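Saframycin Mx1 synthetase B (Legionella pneumophila subsp. pneumophila, PDB 3KXW) belongs to the AMP-binding enzymes of the ANL superfamily and holds 5'-O-[(S)-(dodecanoyloxy)(hydroxy)phosphoryl]adenosine in its pocket. Local coordinates at residues A330-L334 with S408-Y413; V399-Q405 with Y437-L443. Numbering follows the deposited sequence.

In an ANL-type AMP-binding enzyme, neighbouring segments can share one ligand while differing in chemistry, as these two contacts do. Their centres lie about 13 Å apart, and each touches 1ZZ: contact 1 at the phosphoryl group and acyl chain, contact 2 at the ribose hydroxyls. Contact 1 is almost wholly buried and joins two loops through three hydrogen bonds and little buried surface (296 Å²). Contact 2 opens toward the surface at some residues and pairs strands, burying 776 Å² with backbone bonds, a salt bridge and a Trp-403/Tyr-437 aromatic pair. The chain runs from strand 400-405 directly toward loop 408-413, and the contacts meet where Leu-438 packs on Glu-331, Ala-332 and Val-409.

Contact 1 of 2, residues A330-L334 with S408-Y413; sequences AEATL and SVAKGY. With 1ZZ (5'-O-[(S)-(dodecanoyloxy)(hydroxy)phosphoryl]adenosine), chain B.
The ligand pocket is lined beside the phosphoryl group by loop 330-334, which begins in what corresponds to the end of core motif A5 of the ANL family; loop 408-413, corresponding to the end of motif A6, packs against it as a second layer. Ala-330 and Glu-331 form a short 3-10 turn, with Thr-333 N bonded to Ala-330 O (2.9 Å). Thr-333 (phi/psi 71/-67) makes a classic gamma turn, closed by a weak bond from Leu-334 N to Ala-332 O (2.8 Å). Ala-332 CA and Val-409 CA come within 4.2 Å, backbone against backbone. Ala-410 N donates to Glu-331 O (2.9 Å, 169°), and Thr-333 OG1, in rotamer m, to Ser-408 O (2.6 Å). Tyr-413 OH donates to Glu-331 OE2 (2.6 Å), at the ring edge. Ala-330 N donates a hydrogen bond to 1ZZ O3 (3.0 Å, 156°), while Leu-334 CD1 meets 1ZZ C11 (3.5 Å). Strand 184-188 touches both loops, helices 189-202 and 220-233 pack on Thr-333 and Leu-334, and Phe-424 of helix 417-424 meets Tyr-413 edge-to-face.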
loop_
_atom_site.group_PDB
_atom_site.type_symbol
_atom_site.label_atom_id
_atom_site.label_comp_id
_atom_site.label_asym_id
_atom_site.label_seq_id
_atom_site.Cartn_x
_atom_site.Cartn_y
_atom_site.Cartn_z
ATOM N N ALA A 330 -3.333 -3.794 7.675
ATOM C CA ALA A 330 -3.888 -5.026 7.116
ATOM C C ALA A 330 -4.561 -5.864 8.197
ATOM O O ALA A 330 -5.542 -6.539 7.934
ATOM C CB ALA A 330 -2.806 -5.820 6.447
ATOM N N GLU A 331 -4.006 -5.815 9.409
ATOM C CA GLU A 331 -4.519 -6.601 10.546
ATOM C C GLU A 331 -5.936 -6.184 10.931
ATOM O O GLU A 331 -6.663 -6.931 11.595
ATOM C CB GLU A 331 -3.572 -6.504 11.755
ATOM C CG GLU A 331 -2.291 -7.316 11.593
ATOM C CD GLU A 331 -1.179 -6.540 10.904
ATOM O OE1 GLU A 331 -1.490 -5.528 10.222
ATOM O OE2 GLU A 331 0.010 -6.933 11.052
ATOM N N ALA A 332 -6.326 -4.975 10.523
ATOM C CA ALA A 332 -7.690 -4.507 10.741
ATOM C C ALA A 332 -8.449 -4.409 9.417
ATOM O O ALA A 332 -9.392 -3.623 9.275
ATOM C CB ALA A 332 -7.694 -3.179 11.466
ATOM N N THR A 333 -8.042 -5.256 8.472
ATOM C CA THR A 333 -8.550 -5.286 7.114
ATOM C C THR A 333 -8.066 -4.079 6.336
ATOM O O THR A 333 -7.260 -4.218 5.428
ATOM C CB THR A 333 -10.098 -5.466 7.049
ATOM O OG1 THR A 333 -10.445 -6.691 7.705
ATOM C CG2 THR A 333 -10.544 -5.564 5.646
ATOM N N LEU A 334 -8.522 -2.885 6.706
ATOM C CA LEU A 334 -7.927 -1.696 6.108
ATOM C C LEU A 334 -8.207 -0.467 6.938
ATOM O O LEU A 334 -7.364 -0.053 7.720
ATOM C CB LEU A 334 -8.408 -1.479 4.673
ATOM C CG LEU A 334 -7.696 -0.331 3.933
ATOM C CD1 LEU A 334 -6.235 -0.678 3.669
ATOM C CD2 LEU A 334 -8.437 -0.046 2.632
ATOM N N SER A 408 -13.956 -5.754 11.727
ATOM C CA SER A 408 -12.938 -5.716 10.662
ATOM C C SER A 408 -11.593 -6.268 11.122
ATOM O O SER A 408 -10.682 -6.450 10.316
ATOM C CB SER A 408 -12.739 -4.265 10.132
ATOM O OG SER A 408 -13.870 -3.829 9.372
ATOM N N VAL A 409 -11.446 -6.513 12.417
ATOM C CA VAL A 409 -10.183 -7.040 12.911
ATOM C C VAL A 409 -10.015 -8.485 12.476
ATOM O O VAL A 409 -10.877 -9.328 12.717
ATOM C CB VAL A 409 -10.056 -6.933 14.441
ATOM C CG1 VAL A 409 -8.894 -7.788 14.922
ATOM C CG2 VAL A 409 -9.889 -5.449 14.844
ATOM N N ALA A 410 -8.900 -8.745 11.823
ATOM C CA ALA A 410 -8.634 -10.027 11.190
ATOM C C ALA A 410 -8.421 -11.157 12.204
ATOM O O ALA A 410 -8.294 -10.938 13.413
ATOM C CB ALA A 410 -7.438 -9.909 10.256
ATOM N N LYS A 411 -8.355 -12.371 11.672
ATOM C CA LYS A 411 -8.339 -13.588 12.456
ATOM C C LYS A 411 -6.944 -14.015 12.972
ATOM O O LYS A 411 -6.826 -14.847 13.869
ATOM C CB LYS A 411 -8.969 -14.711 11.602
ATOM C CG LYS A 411 -8.902 -16.116 12.215
ATOM C CD LYS A 411 -9.481 -16.157 13.611
ATOM C CE LYS A 411 -9.718 -17.598 14.056
ATOM N NZ LYS A 411 -10.374 -17.639 15.406
ATOM N N GLY A 412 -5.886 -13.461 12.412
ATOM C CA GLY A 412 -4.550 -13.837 12.838
ATOM C C GLY A 412 -3.608 -13.823 11.650
ATOM O O GLY A 412 -3.959 -13.345 10.584
ATOM N N TYR A 413 -2.410 -14.345 11.844
ATOM C CA TYR A 413 -1.459 -14.522 10.769
ATOM C C TYR A 413 -1.417 -16.004 10.409
ATOM O O TYR A 413 -1.298 -16.854 11.301
ATOM C CB TYR A 413 -0.068 -14.095 11.228
ATOM C CG TYR A 413 0.041 -12.646 11.660
ATOM C CD1 TYR A 413 -0.199 -11.600 10.770
ATOM C CD2 TYR A 413 0.427 -12.331 12.950
ATOM C CE1 TYR A 413 -0.068 -10.268 11.188
ATOM C CE2 TYR A 413 0.558 -11.030 13.365
ATOM C CZ TYR A 413 0.308 -9.996 12.486
ATOM O OH TYR A 413 0.465 -8.696 12.951
HETATM P P 1ZZ B . -0.199 -1.982 5.977
HETATM C C1 1ZZ B . -11.307 4.006 -1.423
HETATM N N1 1ZZ B . 0.353 3.845 8.635
HETATM O O1 1ZZ B . -1.072 1.033 5.104
HETATM C C2 1ZZ B . -9.958 4.139 -0.705
HETATM N N2 1ZZ B . -1.533 4.830 7.949
HETATM O O2 1ZZ B . -1.552 -1.251 5.345
HETATM C C3 1ZZ B . -10.085 3.909 0.807
HETATM N N3 1ZZ B . 1.404 5.910 9.861
HETATM O O3 1ZZ B . -0.605 -3.149 6.732
HETATM C C4 1ZZ B . -8.713 3.611 1.430
HETATM N N4 1ZZ B . -0.013 7.852 9.684
HETATM O O4 1ZZ B . 0.760 -2.399 4.747
HETATM C C5 1ZZ B . -8.692 3.812 2.955
HETATM N N5 1ZZ B . -2.115 7.887 8.665
HETATM O O5 1ZZ B . 0.666 -0.926 6.936
HETATM C C6 1ZZ B . -7.252 3.612 3.446
HETATM O O6 1ZZ B . 1.297 1.663 7.924
HETATM C C7 1ZZ B . -6.826 3.890 4.909
HETATM O O7 1ZZ B . 2.239 2.016 10.655
HETATM C C8 1ZZ B . -5.336 3.803 5.294
HETATM O O8 1ZZ B . 0.611 0.171 10.939
HETATM C C9 1ZZ B . -4.970 2.333 5.558
HETATM C C10 1ZZ B . -3.493 1.981 5.259
HETATM C C11 1ZZ B . -3.347 0.433 5.301
HETATM C C12 1ZZ B . -1.900 0.087 5.700
HETATM C C13 1ZZ B . 0.049 -0.237 8.001
HETATM C C14 1ZZ B . 0.975 0.608 8.620
HETATM C C15 1ZZ B . 0.491 1.135 10.020
HETATM C C16 1ZZ B . 1.221 2.212 10.245
HETATM C C17 1ZZ B . 1.231 2.800 8.919
HETATM C C18 1ZZ B . -0.909 3.713 7.925
HETATM C C19 1ZZ B . -0.656 5.800 8.671
HETATM C C20 1ZZ B . 0.412 5.197 9.104
HETATM C C21 1ZZ B . 1.235 7.187 10.108
HETATM C C22 1ZZ B . -0.877 7.252 9.042
#

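Contact 2 of 2, residues V399-Q405 with Y437-L443; sequences VGEIWVQ and YLRTGDL. With 1ZZ (5'-O-[(S)-(dodecanoyloxy)(hydroxy)phosphoryl]adenosine), chain B.
Val-404 and Leu-438 point to one face of the sheet, Val-404 CB 4.2 Å from Leu-438 CD2, and Thr-440 CG2 closes on Val-404 CG2 (3.7 Å). On the other face, Trp-403 (chi1 m) lies under Arg-439, whose CG sits 3.9 Å from the centroid of the Trp-403 five-membered ring in a CH-pi contact. Trp-403 CE3 touches Tyr-437 CB (3.5 Å), the two rings oblique at 44°. Strands 400-405 and 438-440 run antiparallel (146°, axes 4.9 Å apart). Val-404 N donates to Leu-438 O (2.9 Å). Leu-438 N donates to Val-404 O (2.8 Å). Trp-403/Arg-439 and Glu-401/Leu-443 are non-hydrogen-bonded pairs, and the register shifts by two between them, a beta bulge at the corner by Gly-441 (phi 81°). Ile-402 O accepts from Thr-440 N (3.2 Å) and OG1 (2.8 Å), Ile-402 N donates to Asp-442 O (2.9 Å), and Thr-440 OG1 closes an ST turn with Asp-442 N (3.0 Å). At the polar edge, extended Glu-401 accepts on OE1 from Arg-439 NE (2.9 Å, salt bridge), Arg-439 NH2 (3.1 Å) and Trp-403 NE1 (2.9 Å), and on OE2 from Gly-441 N (2.8 Å); Arg-439 NH2 also binds Pro-388 O. Asp-442, salt-bridged to Arg-456, accepts 1ZZ O7 on OD1 (2.8 Å) and O8 on OD2 (2.7 Å), the ribose-gripping aspartate of the TGD motif (A7) typical of ANL enzymes.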
loop_
_atom_site.group_PDB
_atom_site.type_symbol
_atom_site.label_atom_id
_atom_site.label_comp_id
_atom_site.label_asym_id
_atom_site.label_seq_id
_atom_site.Cartn_x
_atom_site.Cartn_y
_atom_site.Cartn_z
ATOM N N VAL A 399 0.429 9.760 24.845
ATOM C CA VAL A 399 0.872 8.858 23.798
ATOM C C VAL A 399 0.981 7.420 24.294
ATOM O O VAL A 399 1.642 7.137 25.287
ATOM C CB VAL A 399 2.236 9.297 23.194
ATOM C CG1 VAL A 399 2.699 8.291 22.154
ATOM C CG2 VAL A 399 2.126 10.692 22.581
ATOM N N GLY A 400 0.332 6.506 23.573
ATOM C CA GLY A 400 0.423 5.095 23.885
ATOM C C GLY A 400 0.257 4.305 22.604
ATOM O O GLY A 400 0.259 4.879 21.511
ATOM N N GLU A 401 0.128 2.992 22.735
ATOM C CA GLU A 401 -0.066 2.155 21.571
ATOM C C GLU A 401 -1.504 2.226 21.078
ATOM O O GLU A 401 -2.446 2.284 21.859
ATOM C CB GLU A 401 0.346 0.705 21.827
ATOM C CG GLU A 401 0.289 -0.150 20.560
ATOM C CD GLU A 401 0.692 -1.605 20.797
ATOM O OE1 GLU A 401 0.640 -2.076 21.956
ATOM O OE2 GLU A 401 1.050 -2.297 19.830
ATOM N N ILE A 402 -1.658 2.224 19.758
ATOM C CA ILE A 402 -2.970 2.248 19.166
ATOM C C ILE A 402 -3.505 0.825 19.194
ATOM O O ILE A 402 -2.937 -0.068 18.576
ATOM C CB ILE A 402 -2.907 2.824 17.740
ATOM C CG1 ILE A 402 -2.479 4.304 17.820
ATOM C CG2 ILE A 402 -4.258 2.653 17.020
ATOM C CD1 ILE A 402 -2.001 4.906 16.500
ATOM N N TRP A 403 -4.564 0.612 19.965
ATOM C CA TRP A 403 -5.267 -0.674 20.007
ATOM C C TRP A 403 -6.613 -0.559 19.283
ATOM O O TRP A 403 -7.313 0.452 19.410
ATOM C CB TRP A 403 -5.514 -1.110 21.470
ATOM C CG TRP A 403 -4.284 -1.592 22.171
ATOM C CD1 TRP A 403 -3.001 -1.244 21.899
ATOM C CD2 TRP A 403 -4.229 -2.505 23.284
ATOM N NE1 TRP A 403 -2.140 -1.894 22.760
ATOM C CE2 TRP A 403 -2.874 -2.666 23.624
ATOM C CE3 TRP A 403 -5.201 -3.183 24.034
ATOM C CZ2 TRP A 403 -2.453 -3.511 24.658
ATOM C CZ3 TRP A 403 -4.790 -4.013 25.065
ATOM C CH2 TRP A 403 -3.428 -4.163 25.374
ATOM N N VAL A 404 -6.985 -1.606 18.555
ATOM C CA VAL A 404 -8.165 -1.553 17.695
ATOM C C VAL A 404 -9.104 -2.708 17.976
ATOM O O VAL A 404 -8.648 -3.812 18.245
ATOM C CB VAL A 404 -7.748 -1.597 16.218
ATOM C CG1 VAL A 404 -8.965 -1.537 15.308
ATOM C CG2 VAL A 404 -6.772 -0.452 15.928
ATOM N N GLN A 405 -10.408 -2.453 17.908
ATOM C CA GLN A 405 -11.417 -3.522 17.991
ATOM C C GLN A 405 -12.589 -3.267 17.062
ATOM O O GLN A 405 -13.125 -2.162 17.033
ATOM C CB GLN A 405 -11.934 -3.700 19.441
ATOM C CG GLN A 405 -13.201 -4.563 19.524
ATOM C CD GLN A 405 -13.630 -4.844 20.957
ATOM O OE1 GLN A 405 -13.909 -3.921 21.736
ATOM N NE2 GLN A 405 -13.687 -6.123 21.314
ATOM N N TYR A 437 -8.120 -6.973 21.838
ATOM C CA TYR A 437 -7.773 -5.890 20.928
ATOM C C TYR A 437 -6.632 -6.274 19.996
ATOM O O TYR A 437 -5.757 -7.068 20.363
ATOM C CB TYR A 437 -7.337 -4.666 21.737
ATOM C CG TYR A 437 -8.482 -4.005 22.479
ATOM C CD1 TYR A 437 -8.851 -4.425 23.750
ATOM C CD2 TYR A 437 -9.184 -2.961 21.904
ATOM C CE1 TYR A 437 -9.898 -3.820 24.423
ATOM C CE2 TYR A 437 -10.232 -2.351 22.570
ATOM C CZ TYR A 437 -10.581 -2.786 23.827
ATOM O OH TYR A 437 -11.631 -2.173 24.470
ATOM N N LEU A 438 -6.641 -5.683 18.805
ATOM C CA LEU A 438 -5.478 -5.703 17.945
ATOM C C LEU A 438 -4.448 -4.694 18.427
ATOM O O LEU A 438 -4.737 -3.494 18.559
ATOM C CB LEU A 438 -5.885 -5.381 16.508
ATOM C CG LEU A 438 -4.795 -4.964 15.528
ATOM C CD1 LEU A 438 -3.828 -6.128 15.262
ATOM C CD2 LEU A 438 -5.495 -4.495 14.254
ATOM N N ARG A 439 -3.247 -5.175 18.693
ATOM C CA ARG A 439 -2.128 -4.302 19.028
ATOM C C ARG A 439 -1.373 -3.903 17.745
ATOM O O ARG A 439 -0.752 -4.742 17.110
ATOM C CB ARG A 439 -1.202 -5.006 20.028
ATOM C CG ARG A 439 -1.871 -5.297 21.399
ATOM C CD ARG A 439 -0.856 -5.765 22.475
ATOM N NE ARG A 439 0.102 -4.726 22.865
ATOM C CZ ARG A 439 0.966 -4.843 23.876
ATOM N NH1 ARG A 439 0.998 -5.956 24.610
ATOM N NH2 ARG A 439 1.799 -3.858 24.162
ATOM N N THR A 440 -1.427 -2.626 17.361
ATOM C CA THR A 440 -0.927 -2.249 16.038
ATOM C C THR A 440 0.584 -2.095 15.935
ATOM O O THR A 440 1.145 -2.111 14.833
ATOM C CB THR A 440 -1.576 -0.946 15.563
ATOM O OG1 THR A 440 -1.185 0.130 16.435
ATOM C CG2 THR A 440 -3.100 -1.092 15.606
ATOM N N GLY A 441 1.239 -1.885 17.067
ATOM C CA GLY A 441 2.643 -1.507 17.037
ATOM C C GLY A 441 2.861 -0.031 16.766
ATOM O O GLY A 441 3.994 0.441 16.769
ATOM N N ASP A 442 1.771 0.695 16.535
ATOM C CA ASP A 442 1.808 2.132 16.263
ATOM C C ASP A 442 1.602 2.962 17.528
ATOM O O ASP A 442 0.821 2.581 18.396
ATOM C CB ASP A 442 0.722 2.490 15.248
ATOM C CG ASP A 442 0.961 1.866 13.905
ATOM O OD1 ASP A 442 2.118 1.896 13.442
ATOM O OD2 ASP A 442 -0.001 1.343 13.302
ATOM N N LEU A 443 2.302 4.096 17.635
ATOM C CA LEU A 443 2.111 4.999 18.767
ATOM C C LEU A 443 1.328 6.222 18.290
ATOM O O LEU A 443 1.508 6.675 17.165
ATOM C CB LEU A 443 3.440 5.481 19.335
ATOM C CG LEU A 443 4.327 4.450 20.030
ATOM C CD1 LEU A 443 5.645 5.078 20.453
ATOM C CD2 LEU A 443 3.609 3.851 21.230
HETATM P P 1ZZ B . -0.199 -1.982 5.977
HETATM C C1 1ZZ B . -11.307 4.006 -1.423
HETATM N N1 1ZZ B . 0.353 3.845 8.635
HETATM O O1 1ZZ B . -1.072 1.033 5.104
HETATM C C2 1ZZ B . -9.958 4.139 -0.705
HETATM N N2 1ZZ B . -1.533 4.830 7.949
HETATM O O2 1ZZ B . -1.552 -1.251 5.345
HETATM C C3 1ZZ B . -10.085 3.909 0.807
HETATM N N3 1ZZ B . 1.404 5.910 9.861
HETATM O O3 1ZZ B . -0.605 -3.149 6.732
HETATM C C4 1ZZ B . -8.713 3.611 1.430
HETATM N N4 1ZZ B . -0.013 7.852 9.684
HETATM O O4 1ZZ B . 0.760 -2.399 4.747
HETATM C C5 1ZZ B . -8.692 3.812 2.955
HETATM N N5 1ZZ B . -2.115 7.887 8.665
HETATM O O5 1ZZ B . 0.666 -0.926 6.936
HETATM C C6 1ZZ B . -7.252 3.612 3.446
HETATM O O6 1ZZ B . 1.297 1.663 7.924
HETATM C C7 1ZZ B . -6.826 3.890 4.909
HETATM O O7 1ZZ B . 2.239 2.016 10.655
HETATM C C8 1ZZ B . -5.336 3.803 5.294
HETATM O O8 1ZZ B . 0.611 0.171 10.939
HETATM C C9 1ZZ B . -4.970 2.333 5.558
HETATM C C10 1ZZ B . -3.493 1.981 5.259
HETATM C C11 1ZZ B . -3.347 0.433 5.301
HETATM C C12 1ZZ B . -1.900 0.087 5.700
HETATM C C13 1ZZ B . 0.049 -0.237 8.001
HETATM C C14 1ZZ B . 0.975 0.608 8.620
HETATM C C15 1ZZ B . 0.491 1.135 10.020
HETATM C C16 1ZZ B . 1.221 2.212 10.245
HETATM C C17 1ZZ B . 1.231 2.800 8.919
HETATM C C18 1ZZ B . -0.909 3.713 7.925
HETATM C C19 1ZZ B . -0.656 5.800 8.671
HETATM C C20 1ZZ B . 0.412 5.197 9.104
HETATM C C21 1ZZ B . 1.235 7.187 10.108
HETATM C C22 1ZZ B . -0.877 7.252 9.042
#